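Local coordinates for type-iv like pilin ttha1222 (Thermus thermophilus, PDB 5G2F), which is of uncertain function but, as a type IV-like competence pilin, probably takes part in DNA uptake during natural transformation, at residues 9-14 / 60-65. Sequence-based numbering, arbitrary orientation.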
ATOM      1  N   SER A   9      -3.054 -19.288  -3.529  1.00 39.30           N
ATOM      2  CA  SER A   9      -1.920 -19.000  -4.392  1.00 39.35           C
ATOM      3  C   SER A   9      -1.546 -17.508  -4.372  1.00 38.00           C
ATOM      4  O   SER A   9      -0.361 -17.144  -4.311  1.00 38.51           O
ATOM      5  CB  SER A   9      -2.253 -19.519  -5.812  1.00 42.85           C
ATOM      6  OG  SER A   9      -1.208 -19.245  -6.730  1.00 47.59           O
ATOM      7  N   TYR A  10      -2.537 -16.622  -4.388  1.00 37.60           N
ATOM      8  CA  TYR A  10      -2.263 -15.179  -4.319  1.00 35.63           C
ATOM      9  C   TYR A  10      -1.586 -14.781  -3.024  1.00 34.38           C
ATOM     10  O   TYR A  10      -0.582 -14.074  -3.019  1.00 32.18           O
ATOM     11  CB  TYR A  10      -3.556 -14.382  -4.490  1.00 37.82           C
ATOM     12  CG  TYR A  10      -3.352 -12.915  -4.486  1.00 35.69           C
ATOM     13  CD1 TYR A  10      -2.701 -12.290  -5.555  1.00 37.06           C
ATOM     14  CD2 TYR A  10      -3.757 -12.137  -3.421  1.00 34.40           C
ATOM     15  CE1 TYR A  10      -2.481 -10.931  -5.556  1.00 36.22           C
ATOM     16  CE2 TYR A  10      -3.543 -10.770  -3.414  1.00 35.66           C
ATOM     17  CZ  TYR A  10      -2.929 -10.162  -4.501  1.00 37.11           C
ATOM     18  OH  TYR A  10      -2.679  -8.790  -4.482  1.00 36.70           O
ATOM     19  N   VAL A  11      -2.106 -15.303  -1.902  1.00 35.05           N
ATOM     20  CA  VAL A  11      -1.527 -15.012  -0.591  1.00 32.80           C
ATOM     21  C   VAL A  11      -0.078 -15.470  -0.534  1.00 31.72           C
ATOM     22  O   VAL A  11       0.753 -14.747  -0.020  1.00 30.17           O
ATOM     23  CB  VAL A  11      -2.388 -15.630   0.544  1.00 32.25           C
ATOM     24  CG1 VAL A  11      -1.664 -15.563   1.871  1.00 33.78           C
ATOM     25  CG2 VAL A  11      -3.717 -14.877   0.619  1.00 33.18           C
ATOM     26  N   ARG A  12       0.217 -16.661  -1.064  1.00 33.40           N
ATOM     27  CA  ARG A  12       1.582 -17.148  -1.068  1.00 33.52           C
ATOM     28  C   ARG A  12       2.479 -16.249  -1.898  1.00 34.68           C
ATOM     29  O   ARG A  12       3.625 -15.996  -1.521  1.00 31.28           O
ATOM     30  CB  ARG A  12       1.682 -18.594  -1.557  1.00 37.78           C
ATOM     31  CG  ARG A  12       1.108 -19.578  -0.542  1.00 39.39           C
ATOM     32  CD  ARG A  12       1.496 -21.019  -0.868  1.00 43.46           C
ATOM     33  NE  ARG A  12       1.006 -21.980   0.141  1.00 48.24           N
ATOM     34  CZ  ARG A  12       1.538 -22.141   1.358  1.00 48.88           C
ATOM     35  NH1 ARG A  12       2.606 -21.435   1.750  1.00 45.75           N
ATOM     36  NH2 ARG A  12       1.021 -23.054   2.180  1.00 50.98           N
ATOM     37  N   ASN A  13       1.950 -15.748  -3.017  1.00 33.27           N
ATOM     38  CA  ASN A  13       2.717 -14.779  -3.831  1.00 33.89           C
ATOM     39  C   ASN A  13       2.961 -13.437  -3.135  1.00 32.04           C
ATOM     40  O   ASN A  13       4.060 -12.872  -3.277  1.00 29.73           O
ATOM     41  CB  ASN A  13       2.080 -14.607  -5.228  1.00 38.18           C
ATOM     42  CG  ASN A  13       2.461 -15.731  -6.168  1.00 44.07           C
ATOM     43  OD1 ASN A  13       3.573 -16.257  -6.104  1.00 55.74           O
ATOM     44  ND2 ASN A  13       1.553 -16.090  -7.075  1.00 53.74           N
ATOM     45  N   VAL A  14       1.995 -12.974  -2.321  1.00 30.97           N
ATOM     46  CA  VAL A  14       2.188 -11.789  -1.486  1.00 29.80           C
ATOM     47  C   VAL A  14       3.340 -12.026  -0.505  1.00 28.57           C
ATOM     48  O   VAL A  14       4.258 -11.223  -0.386  1.00 28.97           O
ATOM     49  CB  VAL A  14       0.900 -11.394  -0.734  1.00 29.51           C
ATOM     50  CG1 VAL A  14       1.134 -10.264   0.249  1.00 29.43           C
ATOM     51  CG2 VAL A  14      -0.175 -10.991  -1.730  1.00 32.50           C
ATOM     52  N   TYR A  60       5.016 -11.089   9.895  1.00 26.30           N
ATOM     53  CA  TYR A  60       3.776 -10.527   9.392  1.00 26.18           C
ATOM     54  C   TYR A  60       2.698 -11.594   9.296  1.00 26.69           C
ATOM     55  O   TYR A  60       2.986 -12.810   9.270  1.00 22.53           O
ATOM     56  CB  TYR A  60       3.969  -9.867   7.993  1.00 24.13           C
ATOM     57  CG  TYR A  60       4.555 -10.752   6.952  1.00 23.66           C
ATOM     58  CD1 TYR A  60       3.757 -11.597   6.179  1.00 25.23           C
ATOM     59  CD2 TYR A  60       5.916 -10.826   6.766  1.00 25.29           C
ATOM     60  CE1 TYR A  60       4.310 -12.442   5.240  1.00 24.01           C
ATOM     61  CE2 TYR A  60       6.468 -11.653   5.801  1.00 23.54           C
ATOM     62  CZ  TYR A  60       5.669 -12.446   5.040  1.00 23.33           C
ATOM     63  OH  TYR A  60       6.214 -13.352   4.149  1.00 24.69           O
ATOM     64  N   VAL A  61       1.456 -11.105   9.165  1.00 25.83           N
ATOM     65  CA  VAL A  61       0.314 -11.926   8.943  1.00 25.79           C
ATOM     66  C   VAL A  61      -0.465 -11.322   7.795  1.00 27.63           C
ATOM     67  O   VAL A  61      -0.760 -10.112   7.814  1.00 28.51           O
ATOM     68  CB  VAL A  61      -0.606 -11.972  10.185  1.00 25.50           C
ATOM     69  CG1 VAL A  61      -1.755 -12.940   9.960  1.00 27.32           C
ATOM     70  CG2 VAL A  61       0.177 -12.426  11.401  1.00 26.18           C
ATOM     71  N   ILE A  62      -0.766 -12.146   6.804  1.00 26.19           N
ATOM     72  CA  ILE A  62      -1.619 -11.719   5.699  1.00 29.02           C
ATOM     73  C   ILE A  62      -3.002 -12.300   5.909  1.00 29.88           C
ATOM     74  O   ILE A  62      -3.137 -13.514   6.120  1.00 29.52           O
ATOM     75  CB  ILE A  62      -1.081 -12.246   4.338  1.00 28.83           C
ATOM     76  CG1 ILE A  62       0.359 -11.768   4.115  1.00 28.35           C
ATOM     77  CG2 ILE A  62      -1.989 -11.828   3.208  1.00 31.27           C
ATOM     78  CD1 ILE A  62       1.117 -12.576   3.079  1.00 29.32           C
ATOM     79  N   GLU A  63      -4.020 -11.464   5.802  1.00 30.03           N
ATOM     80  CA  GLU A  63      -5.414 -11.902   5.888  1.00 33.05           C
ATOM     81  C   GLU A  63      -6.123 -11.539   4.630  1.00 35.70           C
ATOM     82  O   GLU A  63      -6.082 -10.365   4.222  1.00 35.77           O
ATOM     83  CB  GLU A  63      -6.131 -11.178   7.012  1.00 35.51           C
ATOM     84  CG  GLU A  63      -5.689 -11.549   8.405  1.00 36.34           C
ATOM     85  CD  GLU A  63      -6.308 -10.607   9.412  1.00 40.51           C
ATOM     86  OE1 GLU A  63      -7.465 -10.865   9.845  1.00 42.52           O
ATOM     87  OE2 GLU A  63      -5.668  -9.569   9.726  1.00 41.68           O
ATOM     88  N   ALA A  64      -6.693 -12.524   3.976  1.00 35.02           N
ATOM     89  CA  ALA A  64      -7.431 -12.263   2.756  1.00 38.02           C
ATOM     90  C   ALA A  64      -8.844 -12.822   2.869  1.00 38.68           C
ATOM     91  O   ALA A  64      -9.028 -13.928   3.369  1.00 40.34           O
ATOM     92  CB  ALA A  64      -6.703 -12.865   1.577  1.00 37.68           C
ATOM     93  N   SER A  65      -9.826 -12.038   2.423  1.00 41.01           N
ATOM     94  CA  SER A  65     -11.199 -12.475   2.360  1.00 42.44           C
ATOM     95  C   SER A  65     -11.492 -12.878   0.969  1.00 44.43           C
ATOM     96  O   SER A  65     -11.099 -12.161   0.027  1.00 42.44           O
ATOM     97  CB  SER A  65     -12.161 -11.368   2.753  1.00 45.04           C
ATOM     98  OG  SER A  65     -11.834 -10.886   4.027  1.00 43.95           O
TER
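Val-11 and Val-14, one turn apart on helix 3-19, pack on Ile-62 and Ala-64 of strand 60-66, joining the helix to the antiparallel sheet in the soluble head domain of a type IV pilin, here without the protein's N-terminal segment. The two methyls of Val-11 divide the strand between them: CG2 meets Ala-64 CB at 3.7 Å, while CG1 lies 4.0 Å from Ile-62 CG2, the two side chains lying alongside each other and pointing opposite ways. With CG1 of Ile-62 anti to its carbonyl carbon (chi1 -57°) and the chain extended beyond, CD1 reaches the helix, where it comes within 3.7 Å of Val-14 CG1. All four residues are buried, and their side chains meet through apolar groups alone, though Ile-62 CD1 also lies 3.8 Å from the backbone oxygen Val-11 O. The two short segments run roughly antiparallel (152°), their axes approaching to 9.5 Å. Beyond this layer, Val-11 also touches Val-74 and Tyr-76 of the adjacent strand 73-77, and Ile-62 touches Ala-15 further along the helix. Tyr-10 OH hydrogen-bonds to the carbonyl of Cys-36, which is disulfide-bonded to Cys-50. One face of the Tyr-10 ring is packed by Val-14 CG2, 3.8 Å above the ring plane, displaced toward the rim.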